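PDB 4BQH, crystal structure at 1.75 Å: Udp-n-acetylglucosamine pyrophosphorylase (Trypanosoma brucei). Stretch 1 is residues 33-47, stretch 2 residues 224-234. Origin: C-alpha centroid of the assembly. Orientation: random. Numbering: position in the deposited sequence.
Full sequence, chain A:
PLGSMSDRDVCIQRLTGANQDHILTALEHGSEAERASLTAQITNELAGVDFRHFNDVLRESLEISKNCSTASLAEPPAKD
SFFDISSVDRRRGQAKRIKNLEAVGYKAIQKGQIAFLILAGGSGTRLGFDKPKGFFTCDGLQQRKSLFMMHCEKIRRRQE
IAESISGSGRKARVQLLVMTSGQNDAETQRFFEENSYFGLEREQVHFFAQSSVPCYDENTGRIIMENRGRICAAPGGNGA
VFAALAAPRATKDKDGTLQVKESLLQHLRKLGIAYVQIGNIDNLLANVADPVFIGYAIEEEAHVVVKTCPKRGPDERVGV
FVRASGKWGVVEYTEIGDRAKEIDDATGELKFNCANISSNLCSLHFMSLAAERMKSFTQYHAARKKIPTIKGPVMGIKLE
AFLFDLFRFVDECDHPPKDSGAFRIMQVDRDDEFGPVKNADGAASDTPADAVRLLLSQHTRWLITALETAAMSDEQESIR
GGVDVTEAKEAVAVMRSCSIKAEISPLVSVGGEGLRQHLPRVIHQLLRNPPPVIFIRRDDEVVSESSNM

Stretch 1 (33-47) AERASLTAQITNELA
Stretch 2 (224-234) IMENRGRICAA

The contact joins residues 33-47, helical over 33-44 in a helix that begins earlier in the chain, to a hairpin-like segment, residues 224-234, of the same chain. Its strongest element is a two-pronged salt bridge between E45 and R230. R230 NH2 donates to E45 OE1 at 2.8 Å, and R230 NH1 donates to E45 OE2 at 3.0 Å. R230 is extended, with chi1 to chi3 all t and chi4 at 81°, so it reaches the carboxylate although its CA-to-CB bond points away from the first stretch overall. E45 has chi1 m, chi2 t and chi3 57°, and its carboxylate meets the guanidinium at the edge. R230 NE also makes a weak hydrogen bond of 3.3 Å to E226 OE1, part of a second salt bridge.

Q41 points toward the second stretch and pairs with the backbone of I231. I231 N donates to Q41 OE1 at 2.8 Å, and Q41 NE2 donates to I231 O at 2.9 Å, almost straight at 175°. A primary amide suits this place because it offers one acceptor and one donor, matching the backbone N and O of I231. Chi1 and chi2 are t, with chi3 at 23°. Q41 NE2 also lies over one face of the R230 guanidinium.

S37, chi1 p, donates from OG to G229 O at 2.8 Å. Here the backbones come closest in register, with E34 CA and G229 CA 4.2 Å apart. G229 is buried and has no side chain; an ideal CB would lie 2.4 Å from S37 OG, a clash. It sits in a type I turn from N227 to R230, with phi/psi -66/-16 at R228 and -115/16 at G229. G229 N donates to N227 OD1 at 2.8 Å, and R230 N to N227 O at 3.2 Å.

At the exposed end, E34 (m, t, chi3 18°) faces R228 (m, t, p, chi4 178°). E34 OE1 is 3.2 Å from R228 NH2, but it lies over the guanidinium face, so this salt bridge is of charges alone. One water donates to E34 OE1 at 2.9 Å and to R228 O at 3.1 Å.

Apolar packing completes the contact. L38, chi1 t and chi2 p, is buried: its CD1 is 3.7 Å from I231 CG2, and its CD2 is 4.2 Å from M225 CE. I231 (p, t) extends CD1 to 4.1 Å from L46 CD2. The same L46 CD2 is 4.4 Å from A233 CB. L46 follows the helix with phi/psi -122/32 and chi1 m. The two stretches bury 596 Å² in total.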

# COMPACT_ATOMS: atom_id res chain seq x y z
N ALA A 33 -36.90 -4.85 -7.04
CA ALA A 33 -35.86 -4.04 -6.42
C ALA A 33 -34.79 -4.91 -5.75
O ALA A 33 -33.62 -4.55 -5.73
CB ALA A 33 -36.46 -3.06 -5.42
N GLU A 34 -35.22 -6.07 -5.24
CA GLU A 34 -34.31 -6.99 -4.56
C GLU A 34 -33.42 -7.66 -5.56
O GLU A 34 -32.20 -7.73 -5.35
CB GLU A 34 -35.08 -8.05 -3.77
CG GLU A 34 -35.60 -7.56 -2.41
CD GLU A 34 -36.80 -8.35 -1.92
OE1 GLU A 34 -37.05 -9.48 -2.42
OE2 GLU A 34 -37.50 -7.85 -1.01
N ARG A 35 -34.04 -8.19 -6.61
CA ARG A 35 -33.34 -8.82 -7.72
C ARG A 35 -32.30 -7.85 -8.26
O ARG A 35 -31.15 -8.23 -8.48
CB ARG A 35 -34.31 -9.22 -8.84
CG ARG A 35 -35.24 -10.38 -8.54
CD ARG A 35 -36.17 -10.65 -9.72
NE ARG A 35 -37.34 -11.46 -9.34
CZ ARG A 35 -38.28 -11.89 -10.18
N ALA A 36 -32.70 -6.59 -8.44
CA ALA A 36 -31.79 -5.60 -9.01
C ALA A 36 -30.63 -5.22 -8.08
O ALA A 36 -29.48 -5.09 -8.54
CB ALA A 36 -32.54 -4.36 -9.46
N SER A 37 -30.88 -5.03 -6.79
CA SER A 37 -29.77 -4.61 -5.92
C SER A 37 -28.80 -5.77 -5.70
O SER A 37 -27.59 -5.56 -5.64
CB SER A 37 -30.26 -4.04 -4.59
OG SER A 37 -30.99 -5.02 -3.89
N LEU A 38 -29.34 -6.99 -5.58
CA LEU A 38 -28.50 -8.17 -5.42
C LEU A 38 -27.65 -8.37 -6.67
O LEU A 38 -26.45 -8.70 -6.58
CB LEU A 38 -29.37 -9.39 -5.15
CG LEU A 38 -28.88 -10.58 -4.35
CD1 LEU A 38 -27.96 -10.18 -3.19
CD2 LEU A 38 -30.11 -11.30 -3.82
N THR A 39 -28.27 -8.19 -7.84
CA THR A 39 -27.54 -8.22 -9.11
C THR A 39 -26.41 -7.18 -9.16
O THR A 39 -25.27 -7.51 -9.54
CB THR A 39 -28.52 -8.05 -10.31
OG1 THR A 39 -29.44 -9.16 -10.35
CG2 THR A 39 -27.76 -8.01 -11.61
N ALA A 40 -26.71 -5.93 -8.78
CA ALA A 40 -25.70 -4.88 -8.83
C ALA A 40 -24.54 -5.24 -7.90
O ALA A 40 -23.38 -5.07 -8.27
CB ALA A 40 -26.28 -3.52 -8.43
N GLN A 41 -24.87 -5.75 -6.72
CA GLN A 41 -23.81 -6.08 -5.74
C GLN A 41 -22.92 -7.20 -6.26
O GLN A 41 -21.71 -7.05 -6.28
CB GLN A 41 -24.39 -6.46 -4.39
CG GLN A 41 -23.31 -6.79 -3.36
CD GLN A 41 -23.87 -7.40 -2.08
OE1 GLN A 41 -24.97 -7.97 -2.08
NE2 GLN A 41 -23.12 -7.29 -0.98
N ILE A 42 -23.51 -8.30 -6.69
CA ILE A 42 -22.72 -9.45 -7.13
C ILE A 42 -21.91 -9.10 -8.39
O ILE A 42 -20.77 -9.54 -8.54
CB ILE A 42 -23.60 -10.70 -7.34
CG1 ILE A 42 -24.21 -11.16 -6.02
CG2 ILE A 42 -22.83 -11.85 -8.00
CD1 ILE A 42 -25.38 -12.10 -6.21
N THR A 43 -22.49 -8.26 -9.25
CA THR A 43 -21.82 -7.78 -10.48
C THR A 43 -20.67 -6.79 -10.23
O THR A 43 -19.56 -6.97 -10.76
CB THR A 43 -22.86 -7.16 -11.46
OG1 THR A 43 -23.85 -8.15 -11.77
CG2 THR A 43 -22.20 -6.71 -12.74
N ASN A 44 -20.93 -5.76 -9.44
CA ASN A 44 -20.04 -4.62 -9.29
C ASN A 44 -19.15 -4.66 -8.06
O ASN A 44 -18.10 -4.01 -8.05
CB ASN A 44 -20.83 -3.32 -9.25
CG ASN A 44 -21.71 -3.16 -10.46
OD1 ASN A 44 -21.38 -3.64 -11.55
ND2 ASN A 44 -22.86 -2.52 -10.28
N GLU A 45 -19.58 -5.38 -7.02
CA GLU A 45 -18.82 -5.42 -5.76
C GLU A 45 -18.18 -6.77 -5.52
O GLU A 45 -17.25 -6.86 -4.72
CB GLU A 45 -19.71 -5.10 -4.56
CG GLU A 45 -20.34 -3.72 -4.63
CD GLU A 45 -21.18 -3.45 -3.40
OE1 GLU A 45 -20.66 -3.53 -2.27
OE2 GLU A 45 -22.38 -3.16 -3.57
N LEU A 46 -18.71 -7.82 -6.15
CA LEU A 46 -18.11 -9.17 -6.06
C LEU A 46 -17.74 -9.72 -7.44
O LEU A 46 -17.81 -10.93 -7.68
CB LEU A 46 -19.02 -10.15 -5.31
CG LEU A 46 -19.12 -9.80 -3.82
CD1 LEU A 46 -20.45 -9.13 -3.60
CD2 LEU A 46 -18.95 -11.03 -2.93
N ALA A 47 -17.37 -8.82 -8.35
CA ALA A 47 -16.97 -9.22 -9.70
C ALA A 47 -15.89 -10.30 -9.63
O ALA A 47 -14.93 -10.19 -8.84
CB ALA A 47 -16.47 -8.01 -10.48
N ILE A 224 -24.44 -15.24 4.56
CA ILE A 224 -25.39 -14.47 5.34
C ILE A 224 -25.96 -13.34 4.48
O ILE A 224 -25.24 -12.74 3.69
CB ILE A 224 -24.73 -13.91 6.60
CG1 ILE A 224 -24.29 -15.05 7.54
CG2 ILE A 224 -25.68 -12.93 7.33
CD1 ILE A 224 -23.25 -14.64 8.57
N MET A 225 -27.26 -13.09 4.61
CA MET A 225 -27.91 -11.95 3.97
C MET A 225 -27.95 -10.76 4.91
O MET A 225 -28.41 -10.89 6.06
CB MET A 225 -29.35 -12.33 3.54
CG MET A 225 -29.47 -13.55 2.64
SD MET A 225 -28.61 -13.29 1.08
CE MET A 225 -29.71 -12.12 0.27
N GLU A 226 -27.46 -9.61 4.45
CA GLU A 226 -27.63 -8.36 5.20
C GLU A 226 -29.11 -7.96 5.18
O GLU A 226 -29.68 -7.52 6.20
CB GLU A 226 -26.77 -7.26 4.60
CG GLU A 226 -26.77 -5.98 5.42
CD GLU A 226 -25.75 -4.95 4.94
OE1 GLU A 226 -24.99 -5.22 3.98
OE2 GLU A 226 -25.70 -3.86 5.55
N ASN A 227 -29.72 -8.12 4.01
CA ASN A 227 -31.17 -7.91 3.81
C ASN A 227 -31.59 -8.65 2.54
O ASN A 227 -30.78 -9.32 1.92
CB ASN A 227 -31.53 -6.40 3.76
CG ASN A 227 -30.79 -5.64 2.67
OD1 ASN A 227 -30.97 -5.90 1.49
ND2 ASN A 227 -29.98 -4.68 3.07
N ARG A 228 -32.86 -8.54 2.14
CA ARG A 228 -33.32 -9.34 1.03
C ARG A 228 -32.64 -8.96 -0.29
O ARG A 228 -32.69 -9.73 -1.25
CB ARG A 228 -34.86 -9.31 0.94
CG ARG A 228 -35.51 -10.09 2.08
CD ARG A 228 -37.01 -10.13 1.93
NE ARG A 228 -37.37 -10.82 0.70
CZ ARG A 228 -38.61 -11.06 0.30
NH1 ARG A 228 -39.68 -10.65 1.04
NH2 ARG A 228 -38.79 -11.68 -0.84
N GLY A 229 -32.02 -7.79 -0.34
CA GLY A 229 -31.37 -7.31 -1.55
C GLY A 229 -29.85 -7.17 -1.44
O GLY A 229 -29.23 -6.51 -2.27
N ARG A 230 -29.26 -7.78 -0.42
CA ARG A 230 -27.82 -7.58 -0.20
C ARG A 230 -27.22 -8.71 0.62
O ARG A 230 -27.74 -9.04 1.69
CB ARG A 230 -27.56 -6.24 0.49
CG ARG A 230 -26.08 -5.88 0.58
CD ARG A 230 -25.86 -4.42 0.96
NE ARG A 230 -24.43 -4.10 0.95
CZ ARG A 230 -23.74 -3.81 -0.16
NH1 ARG A 230 -24.35 -3.82 -1.34
NH2 ARG A 230 -22.45 -3.52 -0.08
N ILE A 231 -26.14 -9.31 0.11
CA ILE A 231 -25.42 -10.30 0.89
C ILE A 231 -24.42 -9.62 1.80
O ILE A 231 -23.93 -8.53 1.52
CB ILE A 231 -24.70 -11.37 0.03
CG1 ILE A 231 -23.48 -10.80 -0.67
CG2 ILE A 231 -25.65 -12.05 -0.94
CD1 ILE A 231 -22.49 -11.89 -1.05
N CYS A 232 -24.14 -10.27 2.92
CA CYS A 232 -23.12 -9.83 3.82
C CYS A 232 -21.78 -10.07 3.11
O CYS A 232 -21.49 -11.18 2.66
CB CYS A 232 -23.17 -10.65 5.10
SG CYS A 232 -22.13 -9.85 6.32
N ALA A 233 -21.00 -9.01 2.98
CA ALA A 233 -19.65 -9.10 2.39
C ALA A 233 -18.78 -8.02 3.00
O ALA A 233 -19.28 -7.01 3.54
CB ALA A 233 -19.69 -8.99 0.86
N ALA A 234 -17.47 -8.23 2.97
CA ALA A 234 -16.55 -7.35 3.69
C ALA A 234 -15.29 -7.20 2.87
O ALA A 234 -15.03 -8.05 2.02
CB ALA A 234 -16.23 -7.95 5.04
O HOH W 1 -34.98 -11.53 -2.26